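PDB 1OOE: dihydropteridine reductase from Caenorhabditis elegans, which probably reduces quinonoid dihydrobiopterin to tetrahydrobiopterin with NADH or NADPH, working as a homodimer of the short-chain dehydrogenase/reductase family. Local coordinates for residues 165-177 with 214-226. Sequence-based numbering, arbitrary orientation.
Sequences PDNSAVLTIMPVT and SRPSSGALLKITT
Leu171 drives its forked end toward the loop around Pro216 and Ser217, crossing Pro216 at about a right angle, with CD1 3.7 Å from Pro216 CD; Trp208 of helix 198-210 touches both residues, a greasy setting that suits a leucine and a compact, rigid proline ring. Further along this face Ile173 CB lies 4.2 Å from Ile224 CD1; Ile224 touches Ile201 of helix 198-210, and Leu222 rests against Ile233 of strand 230-235. On the other face Met174 reaches back along the neighbouring strand: CG sits beside the backbone N (chi1 -55°) and the chain bends at chi3, bringing CE to 3.7 Å from Leu221 CB. Leu221 also lies alongside Thr172, whose hydroxyl turns instead to Thr154. Between these two layers of side chains runs a parallel ladder in which Thr172 and Met174 each bond through both N and O, as in Leu222 N to Thr172 O at 2.8 Å. Pro175, lacking an N-H, fits where the pairing with strand 221-226 needs none from it. Before the regular pairing, a type II turn from Ser217 to Ala220 puts Gly219, at a positive phi of 98° that glycine tolerates readily, where its N meets Val170 O at 2.7 Å. Ser218 completes the join by side chain: OG, swung opposite its own N (chi1 -178°), accepts from Val170 N at 3.1 Å. At the polar edge Arg215 NH1 donates to a water that bonds weakly to Asn167 O, while its NE and NH2 hold the carbonyls of Trp208 and Gly122. The two strands are parallel neighbours joined by a helical beta-alpha-beta crossover that includes helix 198-210, in the Rossmann-type fold of a short-chain dehydrogenase/reductase, beside the antiparallel edge strand 230-235.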
ATOM      1  N   PRO A 165       0.924 -15.153 -16.934  1.00 16.37           N
ATOM      2  CA  PRO A 165       0.987 -15.842 -18.227  1.00 17.08           C
ATOM      3  C   PRO A 165       0.238 -15.139 -19.353  1.00 17.94           C
ATOM      4  O   PRO A 165      -0.651 -14.321 -19.115  1.00 17.87           O
ATOM      5  CB  PRO A 165       0.418 -17.224 -17.908  1.00 16.22           C
ATOM      6  CG  PRO A 165      -0.568 -16.941 -16.828  1.00 17.98           C
ATOM      7  CD  PRO A 165       0.167 -15.948 -15.950  1.00 17.26           C
ATOM      8  N   ASP A 166       0.611 -15.465 -20.586  1.00 19.45           N
ATOM      9  CA  ASP A 166      -0.014 -14.864 -21.756  1.00 19.33           C
ATOM     10  C   ASP A 166      -1.518 -15.066 -21.803  1.00 18.56           C
ATOM     11  O   ASP A 166      -2.030 -16.130 -21.444  1.00 16.12           O
ATOM     12  CB  ASP A 166       0.592 -15.439 -23.040  1.00 24.02           C
ATOM     13  CG  ASP A 166       2.062 -15.117 -23.188  1.00 27.12           C
ATOM     14  OD1 ASP A 166       2.432 -13.937 -23.015  1.00 29.39           O
ATOM     15  OD2 ASP A 166       2.845 -16.045 -23.488  1.00 30.94           O
ATOM     16  N   ASN A 167      -2.220 -14.028 -22.249  1.00 18.79           N
ATOM     17  CA  ASN A 167      -3.666 -14.072 -22.401  1.00 16.55           C
ATOM     18  C   ASN A 167      -4.457 -14.173 -21.101  1.00 14.78           C
ATOM     19  O   ASN A 167      -5.680 -14.313 -21.133  1.00 14.91           O
ATOM     20  CB  ASN A 167      -4.041 -15.235 -23.324  1.00 18.69           C
ATOM     21  CG  ASN A 167      -3.410 -15.112 -24.704  1.00 22.81           C
ATOM     22  OD1 ASN A 167      -3.139 -16.115 -25.366  1.00 24.95           O
ATOM     23  ND2 ASN A 167      -3.185 -13.881 -25.144  1.00 22.35           N
ATOM     24  N   SER A 168      -3.776 -14.104 -19.961  1.00 12.94           N
ATOM     25  CA  SER A 168      -4.479 -14.183 -18.680  1.00 11.49           C
ATOM     26  C   SER A 168      -5.026 -12.815 -18.294  1.00 11.65           C
ATOM     27  O   SER A 168      -4.656 -11.796 -18.878  1.00 12.04           O
ATOM     28  CB  SER A 168      -3.543 -14.688 -17.577  1.00 11.34           C
ATOM     29  OG  SER A 168      -2.482 -13.778 -17.341  1.00 13.41           O
ATOM     30  N   ALA A 169      -5.910 -12.798 -17.304  1.00  9.88           N
ATOM     31  CA  ALA A 169      -6.494 -11.542 -16.848  1.00  9.99           C
ATOM     32  C   ALA A 169      -6.529 -11.495 -15.334  1.00  9.98           C
ATOM     33  O   ALA A 169      -6.595 -12.533 -14.674  1.00  8.66           O
ATOM     34  CB  ALA A 169      -7.912 -11.392 -17.396  1.00 11.93           C
ATOM     35  N   VAL A 170      -6.457 -10.284 -14.791  1.00  9.41           N
ATOM     36  CA  VAL A 170      -6.558 -10.079 -13.353  1.00  9.79           C
ATOM     37  C   VAL A 170      -7.782  -9.180 -13.164  1.00  9.49           C
ATOM     38  O   VAL A 170      -7.938  -8.175 -13.867  1.00  8.73           O
ATOM     39  CB  VAL A 170      -5.288  -9.401 -12.759  1.00 10.19           C
ATOM     40  CG1 VAL A 170      -5.012  -8.080 -13.451  1.00 11.76           C
ATOM     41  CG2 VAL A 170      -5.465  -9.195 -11.265  1.00 12.36           C
ATOM     42  N   LEU A 171      -8.674  -9.577 -12.259  1.00  7.97           N
ATOM     43  CA  LEU A 171      -9.889  -8.813 -11.975  1.00  6.88           C
ATOM     44  C   LEU A 171      -9.972  -8.614 -10.467  1.00  7.90           C
ATOM     45  O   LEU A 171      -9.737  -9.547  -9.701  1.00  8.35           O
ATOM     46  CB  LEU A 171     -11.130  -9.564 -12.480  1.00  9.93           C
ATOM     47  CG  LEU A 171     -11.211  -9.806 -13.993  1.00  9.62           C
ATOM     48  CD1 LEU A 171     -12.490 -10.565 -14.320  1.00 10.59           C
ATOM     49  CD2 LEU A 171     -11.166  -8.473 -14.737  1.00  9.98           C
ATOM     50  N   THR A 172     -10.304  -7.398 -10.039  1.00  8.67           N
ATOM     51  CA  THR A 172     -10.377  -7.086  -8.612  1.00  7.81           C
ATOM     52  C   THR A 172     -11.785  -6.612  -8.242  1.00  8.74           C
ATOM     53  O   THR A 172     -12.257  -5.599  -8.750  1.00  8.33           O
ATOM     54  CB  THR A 172      -9.314  -6.017  -8.262  1.00  8.43           C
ATOM     55  OG1 THR A 172      -8.006  -6.585  -8.431  1.00  8.21           O
ATOM     56  CG2 THR A 172      -9.460  -5.541  -6.825  1.00  7.18           C
ATOM     57  N   ILE A 173     -12.454  -7.358  -7.363  1.00  6.73           N
ATOM     58  CA  ILE A 173     -13.821  -7.020  -6.970  1.00  7.25           C
ATOM     59  C   ILE A 173     -13.929  -6.074  -5.777  1.00  7.71           C
ATOM     60  O   ILE A 173     -13.105  -6.106  -4.867  1.00  7.28           O
ATOM     61  CB  ILE A 173     -14.648  -8.293  -6.665  1.00  7.91           C
ATOM     62  CG1 ILE A 173     -14.065  -9.040  -5.462  1.00 11.45           C
ATOM     63  CG2 ILE A 173     -14.655  -9.211  -7.885  1.00  8.67           C
ATOM     64  CD1 ILE A 173     -14.890 -10.245  -5.029  1.00 12.44           C
ATOM     65  N   MET A 174     -14.964  -5.236  -5.794  1.00  6.49           N
ATOM     66  CA  MET A 174     -15.205  -4.274  -4.721  1.00  8.69           C
ATOM     67  C   MET A 174     -16.695  -4.221  -4.373  1.00  8.90           C
ATOM     68  O   MET A 174     -17.402  -3.281  -4.743  1.00  7.84           O
ATOM     69  CB  MET A 174     -14.719  -2.875  -5.131  1.00  7.90           C
ATOM     70  CG  MET A 174     -13.257  -2.814  -5.581  1.00  8.48           C
ATOM     71  SD  MET A 174     -12.659  -1.136  -5.913  1.00  9.60           S
ATOM     72  CE  MET A 174     -13.766  -0.632  -7.266  1.00 10.45           C
ATOM     73  N   PRO A 175     -17.197  -5.248  -3.674  1.00  9.32           N
ATOM     74  CA  PRO A 175     -18.617  -5.242  -3.311  1.00  9.34           C
ATOM     75  C   PRO A 175     -18.897  -4.264  -2.167  1.00  9.28           C
ATOM     76  O   PRO A 175     -18.126  -4.175  -1.214  1.00 10.65           O
ATOM     77  CB  PRO A 175     -18.877  -6.692  -2.920  1.00 10.30           C
ATOM     78  CG  PRO A 175     -17.564  -7.121  -2.346  1.00 11.97           C
ATOM     79  CD  PRO A 175     -16.556  -6.522  -3.299  1.00 10.75           C
ATOM     80  N   VAL A 176     -19.996  -3.528  -2.274  1.00  9.96           N
ATOM     81  CA  VAL A 176     -20.375  -2.564  -1.243  1.00 11.24           C
ATOM     82  C   VAL A 176     -20.925  -3.281  -0.009  1.00 11.15           C
ATOM     83  O   VAL A 176     -20.539  -2.971   1.121  1.00 11.63           O
ATOM     84  CB  VAL A 176     -21.429  -1.569  -1.791  1.00 12.16           C
ATOM     85  CG1 VAL A 176     -21.946  -0.673  -0.673  1.00 12.93           C
ATOM     86  CG2 VAL A 176     -20.804  -0.725  -2.899  1.00 14.56           C
ATOM     87  N   THR A 177     -21.816  -4.244  -0.229  1.00 11.56           N
ATOM     88  CA  THR A 177     -22.408  -5.014   0.863  1.00 11.57           C
ATOM     89  C   THR A 177     -22.671  -6.462   0.453  1.00 10.96           C
ATOM     90  O   THR A 177     -23.384  -6.718  -0.511  1.00 12.17           O
ATOM     91  CB  THR A 177     -23.755  -4.411   1.319  1.00 13.48           C
ATOM     92  OG1 THR A 177     -23.547  -3.087   1.834  1.00 13.80           O
ATOM     93  CG2 THR A 177     -24.384  -5.279   2.393  1.00 13.01           C
ATOM     94  N   SER A 214     -16.262 -13.122 -21.775  1.00 13.98           N
ATOM     95  CA  SER A 214     -17.243 -12.560 -20.844  1.00 13.36           C
ATOM     96  C   SER A 214     -16.568 -11.676 -19.803  1.00 12.35           C
ATOM     97  O   SER A 214     -17.232 -11.054 -18.974  1.00 13.34           O
ATOM     98  CB  SER A 214     -17.992 -13.678 -20.109  1.00 12.58           C
ATOM     99  OG  SER A 214     -17.162 -14.319 -19.144  1.00 11.65           O
ATOM    100  N   ARG A 215     -15.243 -11.617 -19.859  1.00 12.86           N
ATOM    101  CA  ARG A 215     -14.460 -10.847 -18.900  1.00 11.98           C
ATOM    102  C   ARG A 215     -14.320  -9.357 -19.162  1.00 13.13           C
ATOM    103  O   ARG A 215     -14.241  -8.916 -20.312  1.00 14.96           O
ATOM    104  CB  ARG A 215     -13.035 -11.401 -18.817  1.00 10.08           C
ATOM    105  CG  ARG A 215     -12.901 -12.840 -18.394  1.00 10.87           C
ATOM    106  CD  ARG A 215     -11.471 -13.299 -18.613  1.00  9.25           C
ATOM    107  NE  ARG A 215     -11.272 -14.677 -18.183  1.00  9.41           N
ATOM    108  CZ  ARG A 215     -10.145 -15.363 -18.352  1.00  9.56           C
ATOM    109  NH1 ARG A 215      -9.101 -14.802 -18.947  1.00 10.35           N
ATOM    110  NH2 ARG A 215     -10.065 -16.614 -17.923  1.00 11.29           N
ATOM    111  N   PRO A 216     -14.305  -8.555 -18.084  1.00 13.53           N
ATOM    112  CA  PRO A 216     -14.142  -7.107 -18.218  1.00 14.04           C
ATOM    113  C   PRO A 216     -12.652  -6.968 -18.566  1.00 12.58           C
ATOM    114  O   PRO A 216     -11.932  -7.966 -18.561  1.00 12.61           O
ATOM    115  CB  PRO A 216     -14.437  -6.590 -16.812  1.00 14.99           C
ATOM    116  CG  PRO A 216     -15.394  -7.607 -16.266  1.00 14.94           C
ATOM    117  CD  PRO A 216     -14.798  -8.907 -16.740  1.00 14.16           C
ATOM    118  N   SER A 217     -12.184  -5.757 -18.848  1.00 13.14           N
ATOM    119  CA  SER A 217     -10.770  -5.557 -19.184  1.00 14.86           C
ATOM    120  C   SER A 217      -9.861  -5.982 -18.029  1.00 12.21           C
ATOM    121  O   SER A 217     -10.179  -5.742 -16.871  1.00 11.99           O
ATOM    122  CB  SER A 217     -10.503  -4.082 -19.509  1.00 15.33           C
ATOM    123  OG  SER A 217     -11.299  -3.632 -20.592  1.00 20.78           O
ATOM    124  N   SER A 218      -8.732  -6.614 -18.345  1.00 10.54           N
ATOM    125  CA  SER A 218      -7.794  -7.039 -17.308  1.00 10.01           C
ATOM    126  C   SER A 218      -7.332  -5.797 -16.559  1.00  9.69           C
ATOM    127  O   SER A 218      -7.013  -4.778 -17.175  1.00 11.22           O
ATOM    128  CB  SER A 218      -6.583  -7.745 -17.921  1.00  7.76           C
ATOM    129  OG  SER A 218      -5.689  -8.192 -16.913  1.00  9.31           O
ATOM    130  N   GLY A 219      -7.312  -5.888 -15.232  1.00  8.75           N
ATOM    131  CA  GLY A 219      -6.904  -4.768 -14.399  1.00  9.64           C
ATOM    132  C   GLY A 219      -8.084  -3.978 -13.855  1.00  9.05           C
ATOM    133  O   GLY A 219      -7.915  -3.043 -13.065  1.00 10.00           O
ATOM    134  N   ALA A 220      -9.286  -4.362 -14.260  1.00  9.28           N
ATOM    135  CA  ALA A 220     -10.489  -3.660 -13.826  1.00  9.74           C
ATOM    136  C   ALA A 220     -10.755  -3.731 -12.325  1.00  8.84           C
ATOM    137  O   ALA A 220     -10.538  -4.761 -11.692  1.00  8.55           O
ATOM    138  CB  ALA A 220     -11.701  -4.199 -14.584  1.00  9.58           C
ATOM    139  N   LEU A 221     -11.227  -2.614 -11.774  1.00 10.19           N
ATOM    140  CA  LEU A 221     -11.603  -2.514 -10.366  1.00  9.02           C
ATOM    141  C   LEU A 221     -13.127  -2.511 -10.495  1.00 10.48           C
ATOM    142  O   LEU A 221     -13.718  -1.529 -10.945  1.00 10.10           O
ATOM    143  CB  LEU A 221     -11.091  -1.198  -9.765  1.00 10.80           C
ATOM    144  CG  LEU A 221      -9.571  -0.981  -9.834  1.00  7.51           C
ATOM    145  CD1 LEU A 221      -9.224   0.372  -9.233  1.00  9.73           C
ATOM    146  CD2 LEU A 221      -8.842  -2.090  -9.084  1.00  9.87           C
ATOM    147  N   LEU A 222     -13.748  -3.622 -10.108  1.00  9.51           N
ATOM    148  CA  LEU A 222     -15.189  -3.817 -10.258  1.00  9.11           C
ATOM    149  C   LEU A 222     -16.052  -3.561  -9.028  1.00 10.43           C
ATOM    150  O   LEU A 222     -16.101  -4.384  -8.116  1.00 10.79           O
ATOM    151  CB  LEU A 222     -15.434  -5.245 -10.753  1.00  9.85           C
ATOM    152  CG  LEU A 222     -14.583  -5.647 -11.967  1.00 10.00           C
ATOM    153  CD1 LEU A 222     -14.663  -7.158 -12.185  1.00  9.35           C
ATOM    154  CD2 LEU A 222     -15.053  -4.898 -13.205  1.00 11.11           C
ATOM    155  N   LYS A 223     -16.748  -2.428  -9.019  1.00  9.75           N
ATOM    156  CA  LYS A 223     -17.622  -2.093  -7.899  1.00 11.35           C
ATOM    157  C   LYS A 223     -18.939  -2.844  -8.089  1.00 12.60           C
ATOM    158  O   LYS A 223     -19.580  -2.747  -9.137  1.00 12.23           O
ATOM    159  CB  LYS A 223     -17.867  -0.582  -7.848  1.00 11.61           C
ATOM    160  CG  LYS A 223     -18.657  -0.115  -6.633  1.00 12.51           C
ATOM    161  CD  LYS A 223     -18.711   1.404  -6.587  1.00 13.53           C
ATOM    162  CE  LYS A 223     -19.493   1.915  -5.387  1.00 15.26           C
ATOM    163  NZ  LYS A 223     -19.492   3.406  -5.354  1.00 17.11           N
ATOM    164  N   ILE A 224     -19.338  -3.595  -7.070  1.00 10.84           N
ATOM    165  CA  ILE A 224     -20.554  -4.382  -7.152  1.00 11.50           C
ATOM    166  C   ILE A 224     -21.623  -3.857  -6.206  1.00 12.11           C
ATOM    167  O   ILE A 224     -21.416  -3.783  -4.994  1.00 12.07           O
ATOM    168  CB  ILE A 224     -20.251  -5.856  -6.843  1.00 12.65           C
ATOM    169  CG1 ILE A 224     -19.176  -6.355  -7.815  1.00 12.29           C
ATOM    170  CG2 ILE A 224     -21.522  -6.695  -6.963  1.00 14.16           C
ATOM    171  CD1 ILE A 224     -18.730  -7.781  -7.577  1.00 12.64           C
ATOM    172  N   THR A 225     -22.763  -3.490  -6.781  1.00 13.71           N
ATOM    173  CA  THR A 225     -23.877  -2.951  -6.013  1.00 13.97           C
ATOM    174  C   THR A 225     -25.179  -3.700  -6.283  1.00 15.89           C
ATOM    175  O   THR A 225     -25.350  -4.335  -7.326  1.00 16.51           O
ATOM    176  CB  THR A 225     -24.090  -1.458  -6.345  1.00 15.82           C
ATOM    177  OG1 THR A 225     -24.296  -1.309  -7.756  1.00 16.12           O
ATOM    178  CG2 THR A 225     -22.873  -0.638  -5.933  1.00 13.87           C
ATOM    179  N   THR A 226     -26.099  -3.622  -5.329  1.00 14.99           N
ATOM    180  CA  THR A 226     -27.394  -4.275  -5.458  1.00 17.36           C
ATOM    181  C   THR A 226     -28.477  -3.286  -5.045  1.00 19.19           C
ATOM    182  O   THR A 226     -28.380  -2.654  -3.996  1.00 19.07           O
ATOM    183  CB  THR A 226     -27.481  -5.532  -4.561  1.00 17.11           C
ATOM    184  OG1 THR A 226     -26.411  -6.429  -4.888  1.00 14.08           O
ATOM    185  CG2 THR A 226     -28.811  -6.253  -4.774  1.00 16.97           C
TER
HETATM  186  O   HOH W   1      -8.603 -12.661 -20.547  1.00 20.87           O
HETATM  187  O   HOH W   2      -3.480  -8.605 -18.451  1.00 12.71           O
HETATM  188  O   HOH W   3     -22.979  -4.650  -2.883  1.00 11.01           O